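PDB 1Z02: 2-oxo-1,2-dihydroquinoline 8-monooxygenase, oxygenase component, which probably hydroxylates 2-oxo-1,2-dihydroquinoline at position 8, using a Rieske [2Fe-2S] cluster and a mononuclear iron to activate oxygen. Local coordinates for residues A[48-53]-A[146-151]; A[140-145]-A[190-195]; A[228-233]-A[355-360]. All blocks are in the same frame, centred on the assembly; numbering follows the deposited sequence.

Interaction 1. Residues A[48-53]-A[146-151]; sequences LFTHEL and GMIFVF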
# COMPACT_ATOMS: atom_id res chain seq x y z
N LEU A 48 23.20 -14.41 -7.68
CA LEU A 48 23.96 -13.87 -6.55
C LEU A 48 25.43 -13.89 -6.89
O LEU A 48 25.86 -14.63 -7.77
CB LEU A 48 23.75 -14.74 -5.31
CG LEU A 48 22.37 -14.84 -4.65
CD1 LEU A 48 22.35 -16.01 -3.68
CD2 LEU A 48 22.04 -13.55 -3.94
N PHE A 49 26.21 -13.06 -6.20
CA PHE A 49 27.65 -13.06 -6.39
C PHE A 49 28.10 -14.26 -5.56
O PHE A 49 27.44 -14.63 -4.59
CB PHE A 49 28.29 -11.79 -5.81
CG PHE A 49 28.16 -10.58 -6.70
CD1 PHE A 49 27.42 -9.48 -6.28
CD2 PHE A 49 28.79 -10.54 -7.95
CE1 PHE A 49 27.31 -8.34 -7.09
CE2 PHE A 49 28.68 -9.41 -8.77
CZ PHE A 49 27.94 -8.31 -8.34
N THR A 50 29.21 -14.86 -5.94
CA THR A 50 29.72 -16.01 -5.21
C THR A 50 29.88 -15.70 -3.72
O THR A 50 29.57 -16.54 -2.87
CB THR A 50 31.07 -16.46 -5.81
OG1 THR A 50 30.84 -17.01 -7.12
CG2 THR A 50 31.74 -17.50 -4.93
N HIS A 51 30.34 -14.49 -3.40
CA HIS A 51 30.54 -14.12 -2.01
C HIS A 51 29.24 -14.02 -1.21
O HIS A 51 29.26 -13.93 0.02
CB HIS A 51 31.34 -12.81 -1.91
CG HIS A 51 30.65 -11.61 -2.47
ND1 HIS A 51 29.57 -11.01 -1.86
CD2 HIS A 51 30.91 -10.87 -3.58
CE1 HIS A 51 29.20 -9.95 -2.56
NE2 HIS A 51 30.00 -9.85 -3.61
N GLU A 52 28.11 -14.07 -1.90
CA GLU A 52 26.82 -14.00 -1.22
C GLU A 52 26.31 -15.38 -0.84
O GLU A 52 25.23 -15.50 -0.25
CB GLU A 52 25.79 -13.31 -2.10
CG GLU A 52 26.00 -11.82 -2.25
CD GLU A 52 24.95 -11.17 -3.13
OE1 GLU A 52 24.99 -11.38 -4.36
OE2 GLU A 52 24.08 -10.45 -2.59
N LEU A 53 27.07 -16.42 -1.16
CA LEU A 53 26.68 -17.80 -0.86
C LEU A 53 27.92 -18.63 -0.53
O LEU A 53 28.59 -19.15 -1.42
CB LEU A 53 25.95 -18.40 -2.07
CG LEU A 53 24.60 -19.14 -1.98
CD1 LEU A 53 24.75 -20.56 -2.28
CD2 LEU A 53 23.92 -18.90 -0.71
N GLY A 146 33.08 -15.75 -9.87
CA GLY A 146 32.40 -14.90 -8.91
C GLY A 146 30.92 -14.64 -9.16
O GLY A 146 30.28 -13.94 -8.36
N MET A 147 30.38 -15.20 -10.24
CA MET A 147 28.97 -15.02 -10.60
C MET A 147 28.20 -16.33 -10.57
O MET A 147 28.65 -17.34 -11.11
CB MET A 147 28.85 -14.45 -12.02
CG MET A 147 29.39 -13.06 -12.24
SD MET A 147 28.35 -11.81 -11.51
CE MET A 147 26.97 -11.75 -12.69
N ILE A 148 27.02 -16.30 -9.95
CA ILE A 148 26.16 -17.48 -9.88
C ILE A 148 24.94 -17.23 -10.76
O ILE A 148 24.05 -16.45 -10.40
CB ILE A 148 25.67 -17.76 -8.44
CG1 ILE A 148 26.85 -18.13 -7.54
CG2 ILE A 148 24.65 -18.91 -8.45
CD1 ILE A 148 26.46 -18.44 -6.11
N PHE A 149 24.89 -17.88 -11.93
CA PHE A 149 23.75 -17.72 -12.83
C PHE A 149 22.76 -18.87 -12.64
O PHE A 149 23.15 -20.00 -12.38
CB PHE A 149 24.19 -17.70 -14.30
CG PHE A 149 25.08 -16.53 -14.66
CD1 PHE A 149 26.46 -16.61 -14.48
CD2 PHE A 149 24.53 -15.36 -15.16
CE1 PHE A 149 27.29 -15.52 -14.80
CE2 PHE A 149 25.34 -14.28 -15.49
CZ PHE A 149 26.72 -14.35 -15.31
N VAL A 150 21.48 -18.56 -12.76
CA VAL A 150 20.43 -19.56 -12.62
C VAL A 150 19.53 -19.50 -13.83
O VAL A 150 19.26 -18.42 -14.35
CB VAL A 150 19.57 -19.31 -11.35
CG1 VAL A 150 18.48 -20.36 -11.24
CG2 VAL A 150 20.44 -19.37 -10.11
N PHE A 151 19.11 -20.66 -14.31
CA PHE A 151 18.22 -20.73 -15.46
C PHE A 151 16.79 -20.77 -14.92
O PHE A 151 16.30 -21.83 -14.51
CB PHE A 151 18.49 -22.00 -16.28
CG PHE A 151 17.72 -22.07 -17.57
CD1 PHE A 151 18.04 -21.22 -18.62
CD2 PHE A 151 16.67 -22.96 -17.72
CE1 PHE A 151 17.30 -21.25 -19.81
CE2 PHE A 151 15.92 -23.00 -18.90
CZ PHE A 151 16.25 -22.14 -19.95
O HOH W 1 33.03 -18.40 -8.99
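Leu48 and Ile148 face each other as an antiparallel hydrogen-bonded pair: Ile148 N gives its hydrogen to Leu48 O at 3.0 Å. Ile148 CB packs 3.2 Å from the same Leu48 oxygen. Phe49 follows in a non-hydrogen-bonded pair with Met147, and the two side chains run side by side. Met147 is bent at chi2 (-73°) and again at chi3, and its SD lies 3.7 Å from Phe49 CE2; seen from the ring, the sulfur is oblique, 59° off the normal, in a Met-aromatic contact. Gly146 O sits at the edge of that ring, in its plane. Thr50 leaves the strand but keeps the register, its N bonding to Gly146 O at 2.8 Å. Its OG1 receives a hydrogen bond from a water that in turn accepts from Gly146 N at 2.8 Å, and Thr50 OG1 is also hydrogen-bonded to Glu143 OE1. Glu52 turns back on its own segment, OE1 taking the N-H of Phe49 at 2.8 Å. Leu53 CB finally reaches Ile148 CD1 at 4.1 Å. An alanine in place of Ile148 would probably open a gap beside Leu53 and Thr50, where CD1 now packs. The contact lies in a three-stranded antiparallel sheet, with strand 147-152 between 43-49 and 141-144; Ile148 also touches Leu70 and Arg72 of strand 66-73, and the Phe49 ring meets Trp329 of strand 325-335.

Interaction 2. Residues A[140-145]-A[190-195]; sequences PVHEVN and SVLDDN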
# COMPACT_ATOMS: atom_id res chain seq x y z
N PRO A 140 18.60 -25.01 -13.17
CA PRO A 140 20.01 -25.22 -13.51
C PRO A 140 20.87 -24.06 -13.05
O PRO A 140 20.50 -22.90 -13.24
CB PRO A 140 19.98 -25.34 -15.03
CG PRO A 140 18.65 -25.93 -15.31
CD PRO A 140 17.74 -25.17 -14.36
N VAL A 141 22.02 -24.37 -12.47
CA VAL A 141 22.94 -23.35 -12.00
C VAL A 141 24.27 -23.43 -12.72
O VAL A 141 24.78 -24.51 -12.98
CB VAL A 141 23.23 -23.49 -10.49
CG1 VAL A 141 24.28 -22.49 -10.06
CG2 VAL A 141 21.95 -23.29 -9.69
N HIS A 142 24.81 -22.26 -13.04
CA HIS A 142 26.10 -22.18 -13.69
C HIS A 142 26.89 -21.05 -13.02
O HIS A 142 26.65 -19.87 -13.28
CB HIS A 142 25.95 -21.91 -15.18
CG HIS A 142 27.24 -21.93 -15.93
ND1 HIS A 142 27.33 -22.24 -17.26
CD2 HIS A 142 28.51 -21.69 -15.53
CE1 HIS A 142 28.59 -22.18 -17.65
NE2 HIS A 142 29.33 -21.85 -16.61
N GLU A 143 27.81 -21.43 -12.14
CA GLU A 143 28.64 -20.47 -11.42
C GLU A 143 29.99 -20.33 -12.12
O GLU A 143 30.62 -21.32 -12.49
CB GLU A 143 28.85 -20.95 -9.98
CG GLU A 143 29.62 -19.98 -9.10
CD GLU A 143 29.75 -20.47 -7.68
OE1 GLU A 143 30.13 -19.67 -6.80
OE2 GLU A 143 29.48 -21.66 -7.45
N VAL A 144 30.43 -19.09 -12.31
CA VAL A 144 31.69 -18.83 -12.98
C VAL A 144 32.28 -17.46 -12.61
O VAL A 144 31.57 -16.45 -12.62
CB VAL A 144 31.52 -18.91 -14.52
CG1 VAL A 144 30.60 -17.80 -15.00
CG2 VAL A 144 32.86 -18.81 -15.22
N ASN A 145 33.57 -17.45 -12.28
CA ASN A 145 34.30 -16.25 -11.91
C ASN A 145 33.58 -15.25 -11.00
O ASN A 145 33.50 -14.05 -11.30
CB ASN A 145 34.80 -15.54 -13.18
CG ASN A 145 35.82 -16.36 -13.95
OD1 ASN A 145 36.71 -16.96 -13.35
ND2 ASN A 145 35.70 -16.39 -15.27
N SER A 190 34.96 -11.65 -21.32
CA SER A 190 33.65 -12.19 -20.95
C SER A 190 33.76 -12.74 -19.53
O SER A 190 34.88 -12.99 -19.05
CB SER A 190 33.27 -13.32 -21.91
OG SER A 190 32.06 -13.95 -21.52
N VAL A 191 32.65 -12.91 -18.82
CA VAL A 191 32.75 -13.46 -17.48
C VAL A 191 33.07 -14.96 -17.60
O VAL A 191 33.39 -15.63 -16.61
CB VAL A 191 31.45 -13.28 -16.63
CG1 VAL A 191 31.00 -11.87 -16.66
CG2 VAL A 191 30.39 -14.24 -17.06
N LEU A 192 33.01 -15.48 -18.83
CA LEU A 192 33.30 -16.89 -19.09
C LEU A 192 34.80 -17.12 -19.32
O LEU A 192 35.27 -18.25 -19.26
CB LEU A 192 32.52 -17.39 -20.32
CG LEU A 192 31.00 -17.48 -20.23
CD1 LEU A 192 30.45 -17.93 -21.57
CD2 LEU A 192 30.60 -18.47 -19.15
N ASP A 193 35.53 -16.04 -19.58
CA ASP A 193 36.97 -16.13 -19.85
C ASP A 193 37.79 -16.55 -18.63
O ASP A 193 37.47 -16.21 -17.49
CB ASP A 193 37.50 -14.79 -20.38
CG ASP A 193 37.03 -14.51 -21.79
OD1 ASP A 193 37.16 -13.35 -22.24
OD2 ASP A 193 36.55 -15.44 -22.46
N ASP A 194 38.87 -17.29 -18.88
CA ASP A 194 39.74 -17.71 -17.80
C ASP A 194 40.40 -16.48 -17.18
O ASP A 194 40.77 -15.54 -17.89
CB ASP A 194 40.82 -18.67 -18.33
CG ASP A 194 40.29 -20.08 -18.55
OD1 ASP A 194 41.06 -20.94 -19.03
OD2 ASP A 194 39.10 -20.34 -18.24
N ASN A 195 40.53 -16.49 -15.86
CA ASN A 195 41.14 -15.38 -15.14
C ASN A 195 40.36 -14.08 -15.20
O ASN A 195 40.88 -13.03 -14.80
CB ASN A 195 42.57 -15.15 -15.64
CG ASN A 195 43.51 -16.26 -15.24
OD1 ASN A 195 44.57 -16.46 -15.85
ND2 ASN A 195 43.15 -17.00 -14.19
O HOH W 2 39.08 -18.78 -14.08
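Asn145 ND2 is the polar centre of this contact, gripped by two backbone carbonyls of the 190-195 loop. Val191 O accepts from it at 2.8 Å with an N-H...O angle of 158°; this oxygen lies close to the amide plane of Asn145, although the donor stands above the carbonyl plane. Asp193 O is also 2.8 Å from ND2, but the 127° angle makes that bond weak. Chi1 (-65°) sets CG anti to the carbonyl carbon; chi2 then brings ND2 between the two oxygens. OD1 accepts from a water that takes the N-H of Asn195. Beside this grip, Val144 CG2 comes to 3.5 Å from Val191 O, and Val144 CG1 meets Val191 CG2 at 4.1 Å, the two side chains crossing at about a right angle. Leu192 CD2 completes the apolar patch, 4.2 Å from Val144 CG1. One shell out, the loop makes a type I turn, closed by Asp193 N bonding to Ser190 O at 3.2 Å. Asp193 OD1 braces it, accepting from Ser190 N at 2.9 Å, and Ser190 OG accepts from Leu192 N at 3.2 Å, an ST turn. Arg172 holds Asp193 OD2 in a salt bridge. Asn145 and Gly146, both in the left-handed backbone region, form the tight two-residue connection between strands 141-144 and 147-152, consistent with a type I' beta-hairpin whose tip is fastened to the loop.

Interaction 3. Residues A[228-233]-A[355-360]; sequences NTIVHA and PLCLHG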
# COMPACT_ATOMS: atom_id res chain seq x y z
N ASN A 228 27.73 14.81 -14.01
CA ASN A 228 28.49 13.78 -13.33
C ASN A 228 29.94 14.22 -13.10
O ASN A 228 30.57 14.81 -13.98
CB ASN A 228 28.45 12.47 -14.12
CG ASN A 228 27.07 11.86 -14.16
OD1 ASN A 228 26.13 12.34 -13.52
ND2 ASN A 228 26.94 10.78 -14.91
N THR A 229 30.45 13.91 -11.92
CA THR A 229 31.80 14.29 -11.55
C THR A 229 32.86 13.75 -12.50
O THR A 229 33.80 14.47 -12.85
CB THR A 229 32.12 13.83 -10.12
OG1 THR A 229 31.19 14.42 -9.22
CG2 THR A 229 33.51 14.24 -9.71
N ILE A 230 32.72 12.49 -12.91
CA ILE A 230 33.71 11.89 -13.80
C ILE A 230 33.84 12.65 -15.12
O ILE A 230 34.92 12.77 -15.69
CB ILE A 230 33.36 10.42 -14.10
CG1 ILE A 230 34.50 9.79 -14.91
CG2 ILE A 230 32.04 10.35 -14.85
CD1 ILE A 230 34.37 8.30 -15.12
N VAL A 231 32.72 13.18 -15.60
CA VAL A 231 32.71 13.93 -16.85
C VAL A 231 33.57 15.18 -16.75
O VAL A 231 34.29 15.51 -17.69
CB VAL A 231 31.27 14.35 -17.25
CG1 VAL A 231 31.30 15.19 -18.52
CG2 VAL A 231 30.42 13.10 -17.46
N HIS A 232 33.50 15.87 -15.61
CA HIS A 232 34.29 17.09 -15.41
C HIS A 232 35.73 16.80 -15.00
O HIS A 232 36.64 17.55 -15.34
CB HIS A 232 33.64 18.00 -14.38
CG HIS A 232 32.26 18.43 -14.75
ND1 HIS A 232 31.17 17.59 -14.70
CD2 HIS A 232 31.80 19.61 -15.22
CE1 HIS A 232 30.10 18.24 -15.12
NE2 HIS A 232 30.46 19.47 -15.44
N ALA A 233 35.92 15.72 -14.25
CA ALA A 233 37.26 15.34 -13.80
C ALA A 233 38.11 14.92 -14.99
O ALA A 233 39.31 15.16 -15.02
CB ALA A 233 37.18 14.21 -12.78
N PRO A 355 33.14 4.35 -6.96
CA PRO A 355 32.60 5.66 -6.60
C PRO A 355 32.32 6.61 -7.76
O PRO A 355 31.29 7.28 -7.78
CB PRO A 355 33.66 6.22 -5.65
CG PRO A 355 34.92 5.64 -6.19
CD PRO A 355 34.52 4.20 -6.47
N LEU A 356 33.22 6.67 -8.74
CA LEU A 356 33.04 7.58 -9.87
C LEU A 356 32.20 7.07 -11.03
O LEU A 356 31.53 7.87 -11.69
CB LEU A 356 34.40 8.03 -10.41
CG LEU A 356 35.29 8.88 -9.50
CD1 LEU A 356 36.59 9.20 -10.22
CD2 LEU A 356 34.58 10.18 -9.13
N CYS A 357 32.23 5.77 -11.30
CA CYS A 357 31.47 5.23 -12.42
C CYS A 357 30.20 4.45 -12.08
O CYS A 357 29.10 4.89 -12.42
CB CYS A 357 32.38 4.36 -13.28
SG CYS A 357 33.75 5.30 -14.01
N LEU A 358 30.33 3.30 -11.43
CA LEU A 358 29.15 2.52 -11.09
C LEU A 358 28.16 3.34 -10.26
O LEU A 358 26.95 3.14 -10.35
CB LEU A 358 29.56 1.25 -10.33
CG LEU A 358 30.39 0.24 -11.14
CD1 LEU A 358 30.31 -1.13 -10.47
CD2 LEU A 358 29.86 0.15 -12.57
N HIS A 359 28.68 4.27 -9.47
CA HIS A 359 27.83 5.14 -8.65
C HIS A 359 27.75 6.56 -9.24
O HIS A 359 26.67 7.03 -9.58
CB HIS A 359 28.38 5.24 -7.23
CG HIS A 359 27.89 4.17 -6.32
ND1 HIS A 359 26.56 3.96 -6.07
CD2 HIS A 359 28.56 3.26 -5.57
CE1 HIS A 359 26.42 2.97 -5.20
NE2 HIS A 359 27.63 2.53 -4.88
N GLY A 360 28.89 7.22 -9.36
CA GLY A 360 28.93 8.58 -9.87
C GLY A 360 28.29 8.83 -11.22
O GLY A 360 27.69 9.88 -11.44
O HOH W 3 28.67 12.15 -10.34
O HOH W 4 30.94 10.71 -11.57
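Ile230 and Leu356 bury the most surface between the two helices. In Ile230, CG1 is anti to the backbone N (chi1 -174°) and an extended chi2 carries CD1 across to Cys357 SG, a short approach of 3.3 Å. Its CB and CG2 both stand 4.0 Å from Leu356 O, so the branch packs against a backbone carbonyl. Leu356 makes its own apolar contact through CD2, 4.2 Å from Thr229 CG2. The polar part of the interface runs through water. One water accepts from Ile230 N and donates to Leu356 O, each at 2.9 Å. A second accepts from Thr229 N and donates to Gly360 O, the latter at 2.7 Å. Both amides belong to the first turn of helix 229-233, where no preceding turn of helix supplies acceptors; the waters take that role and couple it to the carbonyls of Leu356 and Gly360. Gly360, third in buried surface, closes a wider pi-type turn by bonding from its N to Pro355 O, and a CB there would clash with Leu356 O. Gly360 O lies over the face of the Asn228 amide, 3.4 Å from CG. That amide is positioned from outside, OD1 hydrogen-bonded to Ser364 and ND2 weakly to Phe361 O. Asn228 lies about 7 Å from the iron, side chain to metal, and close to the iron ligand His225, consistent with a second-shell place. The axes of the short helical segments 229-233 and 355-359 approach to 9.8 Å, with 135° between their N-to-C directions. Ile230 also packs on Trp236 and Phe361, while Leu358 of the 355-360 segment rests on strands 196-206 and 325-335.

How the interactions relate
From the N terminus, the 48-53 segment opens first and is met by 146-151, closing a long loop that holds most of the Rieske domain. Before that closure the chain has already passed 140-145, whose partner 190-195 comes later, so interactions 1 and 2 cross. They share the hairpin of strands 141-144 and 147-152, and their centres are 10 Å apart. Together they tie the small three-stranded sheet to the loop entering strand 196-206 of the seven-stranded sheet. Interaction 3 follows in series, joining a short helix near the iron to helix 339-359; its centre is 27 Å from that of interaction 1, without touching it.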